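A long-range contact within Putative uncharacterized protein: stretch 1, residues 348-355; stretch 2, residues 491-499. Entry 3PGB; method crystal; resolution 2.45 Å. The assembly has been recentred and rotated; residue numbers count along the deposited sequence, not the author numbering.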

# COMPACT_ATOMS: atom_id res chain seq x y z
N THR A 348 16.44 -20.48 -1.80
CA THR A 348 15.72 -20.73 -0.54
C THR A 348 16.00 -19.60 0.45
O THR A 348 17.13 -19.15 0.58
CB THR A 348 16.06 -22.10 0.11
OG1 THR A 348 17.28 -22.02 0.86
CG2 THR A 348 16.18 -23.21 -0.94
N TRP A 349 14.94 -19.16 1.12
CA TRP A 349 15.04 -18.15 2.17
C TRP A 349 14.13 -18.57 3.33
O TRP A 349 12.92 -18.64 3.18
CB TRP A 349 14.65 -16.76 1.64
CG TRP A 349 14.51 -15.70 2.70
CD1 TRP A 349 15.52 -15.00 3.30
CD2 TRP A 349 13.29 -15.22 3.29
NE1 TRP A 349 15.00 -14.12 4.23
CE2 TRP A 349 13.64 -14.23 4.23
CE3 TRP A 349 11.94 -15.52 3.10
CZ2 TRP A 349 12.68 -13.55 4.99
CZ3 TRP A 349 10.99 -14.85 3.85
CH2 TRP A 349 11.37 -13.87 4.78
N MET A 350 14.74 -18.87 4.47
CA MET A 350 14.01 -19.24 5.67
C MET A 350 13.09 -20.43 5.34
O MET A 350 13.57 -21.49 4.95
CB MET A 350 13.24 -18.02 6.21
CG MET A 350 14.12 -16.80 6.44
SD MET A 350 15.19 -17.02 7.88
CE MET A 350 16.54 -15.90 7.46
N ASP A 351 11.77 -20.24 5.45
CA ASP A 351 10.80 -21.30 5.15
C ASP A 351 10.36 -21.36 3.69
O ASP A 351 9.56 -22.23 3.34
CB ASP A 351 9.56 -21.11 6.02
CG ASP A 351 9.83 -21.32 7.50
OD1 ASP A 351 8.91 -21.10 8.30
OD2 ASP A 351 10.96 -21.71 7.86
N PHE A 352 10.87 -20.46 2.85
CA PHE A 352 10.45 -20.35 1.45
C PHE A 352 11.48 -20.93 0.49
O PHE A 352 12.69 -20.91 0.77
CB PHE A 352 10.24 -18.88 1.06
CG PHE A 352 8.97 -18.28 1.57
CD1 PHE A 352 7.78 -18.44 0.86
CD2 PHE A 352 8.95 -17.54 2.74
CE1 PHE A 352 6.60 -17.87 1.32
CE2 PHE A 352 7.78 -16.98 3.20
CZ PHE A 352 6.60 -17.15 2.48
N SER A 353 11.01 -21.43 -0.64
CA SER A 353 11.89 -21.82 -1.75
C SER A 353 11.15 -21.64 -3.06
O SER A 353 9.91 -21.70 -3.09
CB SER A 353 12.36 -23.26 -1.60
OG SER A 353 11.29 -24.18 -1.76
N PHE A 354 11.89 -21.43 -4.14
CA PHE A 354 11.30 -21.32 -5.47
C PHE A 354 12.35 -21.40 -6.56
O PHE A 354 13.54 -21.22 -6.30
CB PHE A 354 10.52 -20.00 -5.59
CG PHE A 354 11.35 -18.77 -5.37
CD1 PHE A 354 11.44 -18.20 -4.11
CD2 PHE A 354 12.05 -18.19 -6.41
CE1 PHE A 354 12.20 -17.07 -3.90
CE2 PHE A 354 12.82 -17.05 -6.21
CZ PHE A 354 12.89 -16.49 -4.95
N TYR A 355 11.89 -21.65 -7.79
CA TYR A 355 12.76 -21.63 -8.97
C TYR A 355 12.51 -20.35 -9.76
O TYR A 355 11.38 -19.87 -9.85
CB TYR A 355 12.48 -22.83 -9.88
CG TYR A 355 12.91 -24.17 -9.32
CD1 TYR A 355 12.16 -24.81 -8.36
CD2 TYR A 355 14.05 -24.80 -9.79
CE1 TYR A 355 12.53 -26.05 -7.85
CE2 TYR A 355 14.44 -26.04 -9.29
CZ TYR A 355 13.68 -26.66 -8.32
OH TYR A 355 14.07 -27.89 -7.82
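Stretch 2 491-499: NFHMDGTIG

Two hairpin-like segments, more than a hundred residues apart in sequence, pack through apolar and aromatic side chains, with no hydrogen bond between them. Together they bury 421 Å², summed over both sides.

In stretch 1, strand 348-349 leads into a type II' beta turn from Trp349 to Phe352, and strand 352-355 leads out. The turn is closed by two backbone hydrogen bonds, Trp349 N to Phe352 O at 2.9 Å and Phe352 N to Trp349 O at 2.8 Å. Met350 takes the positive phi (55°) at the second position of the turn.

Stretch 2 folds back on itself in a similar way. It enters as a strand at Asn491 and Phe492, makes a type I beta turn from His493 to Gly496, and leaves as a strand at Ile498 and Gly499. Backbone bonds from Asn491 N to Gly499 O and from Gly499 N to Asn491 O, both 2.9 Å, tie its two arms together. Inside the loop, His493 ND1 donates to Thr497 O at 3.2 Å, and Thr497 N donates to Asp495 OD2 at 3.1 Å. Gly496 has phi/psi of 94/4; a CB here would be jammed against the carbonyl O of Asp495, so the backbone itself calls for glycine.

Between Met350-Phe352 and Phe492-Met494 the two backbones run in opposite senses. Met350 CA lies 8.1 Å from Met494 CA, and Phe352 CA lies 7.7 Å from Phe492 CA, so over these residues the numbering rises in one stretch as it falls in the other. These separations are too wide for backbone pairing and leave room for side chains between the two segments.

Phe492 is central to the contact. Phe492 CB lies over the face of the Phe352 ring, 4.1 Å from the ring centroid, in a CH-pi contact. The two rings are inclined at 58°, with Phe352 CD1 3.6 Å from Phe492 CD2. The ring of Phe492 also meets Phe354. Those two planes are near parallel, at 10°, but slid apart, so the rings barely overlap; Phe354 CE1 is 3.7 Å from Phe492 CE1. Trp349 touches the same residue nearer its backbone, with Trp349 CZ3 3.7 Å from Phe492 CB and Trp349 CH2 3.2 Å from Phe492 O.

The Phe352 ring reaches into the loop of stretch 2. Its edge faces two carbonyl oxygens: Phe352 CE2 is 3.3 Å from His493 O, and Phe352 CZ is 3.7 Å from Gly496 O. Phe352 CE1 also packs against Ile498 CG1 at 3.9 Å. One aromatic ring thus touches both arms and the turn of stretch 2.

Met494 serves the turn of stretch 1. Its CB points sideways, but the end of the side chain comes nearer. Met494 SD is 3.8 Å from Met350 CG and 3.8 Å from Trp349 CH2. Met494 SD sits obliquely to the six-membered ring of Trp349, 4.5 Å from its centroid.

Ser353 points away from stretch 2 and makes no contact with it.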

# COMPACT_ATOMS: atom_id res chain seq x y z
N ASN A 491 7.96 -10.23 -3.01
CA ASN A 491 8.29 -10.15 -1.59
C ASN A 491 7.92 -11.43 -0.87
O ASN A 491 6.90 -12.04 -1.17
CB ASN A 491 7.53 -9.00 -0.93
CG ASN A 491 7.96 -7.65 -1.43
OD1 ASN A 491 9.16 -7.39 -1.57
ND2 ASN A 491 7.00 -6.77 -1.69
N PHE A 492 8.73 -11.81 0.12
CA PHE A 492 8.40 -12.93 1.00
C PHE A 492 8.65 -12.51 2.44
O PHE A 492 9.70 -11.98 2.75
CB PHE A 492 9.26 -14.14 0.66
CG PHE A 492 9.17 -14.55 -0.78
CD1 PHE A 492 9.98 -13.95 -1.73
CD2 PHE A 492 8.27 -15.51 -1.18
CE1 PHE A 492 9.90 -14.31 -3.06
CE2 PHE A 492 8.18 -15.88 -2.51
CZ PHE A 492 8.99 -15.28 -3.45
N HIS A 493 7.67 -12.76 3.32
CA HIS A 493 7.73 -12.30 4.70
C HIS A 493 7.66 -13.43 5.71
O HIS A 493 7.22 -14.54 5.40
CB HIS A 493 6.60 -11.33 4.95
CG HIS A 493 6.66 -10.10 4.09
ND1 HIS A 493 6.22 -10.09 2.78
CD2 HIS A 493 7.11 -8.86 4.34
CE1 HIS A 493 6.40 -8.89 2.27
NE2 HIS A 493 6.94 -8.12 3.20
N MET A 494 8.09 -13.14 6.94
CA MET A 494 8.17 -14.14 8.00
C MET A 494 6.81 -14.58 8.55
O MET A 494 6.75 -15.55 9.30
CB MET A 494 9.06 -13.65 9.15
CG MET A 494 10.54 -13.57 8.79
SD MET A 494 11.22 -15.17 8.32
CE MET A 494 11.25 -16.00 9.91
N ASP A 495 5.74 -13.88 8.18
CA ASP A 495 4.37 -14.32 8.48
C ASP A 495 3.78 -15.22 7.38
O ASP A 495 2.64 -15.66 7.48
CB ASP A 495 3.45 -13.11 8.72
CG ASP A 495 3.30 -12.22 7.47
OD1 ASP A 495 2.38 -11.37 7.47
OD2 ASP A 495 4.07 -12.37 6.51
N GLY A 496 4.56 -15.49 6.34
CA GLY A 496 4.12 -16.35 5.25
C GLY A 496 3.52 -15.59 4.09
O GLY A 496 3.06 -16.20 3.13
N THR A 497 3.55 -14.26 4.15
CA THR A 497 2.91 -13.44 3.14
C THR A 497 3.81 -13.28 1.91
O THR A 497 4.98 -12.91 2.02
CB THR A 497 2.55 -12.05 3.70
OG1 THR A 497 1.60 -12.21 4.77
CG2 THR A 497 1.96 -11.16 2.62
N ILE A 498 3.26 -13.59 0.74
CA ILE A 498 3.93 -13.41 -0.54
C ILE A 498 3.35 -12.16 -1.16
O ILE A 498 2.13 -12.00 -1.18
CB ILE A 498 3.63 -14.58 -1.50
CG1 ILE A 498 4.14 -15.91 -0.92
CG2 ILE A 498 4.25 -14.31 -2.89
CD1 ILE A 498 3.34 -17.11 -1.35
N GLY A 499 4.20 -11.27 -1.66
CA GLY A 499 3.74 -10.03 -2.28
C GLY A 499 4.18 -9.92 -3.72
O GLY A 499 5.31 -10.28 -4.06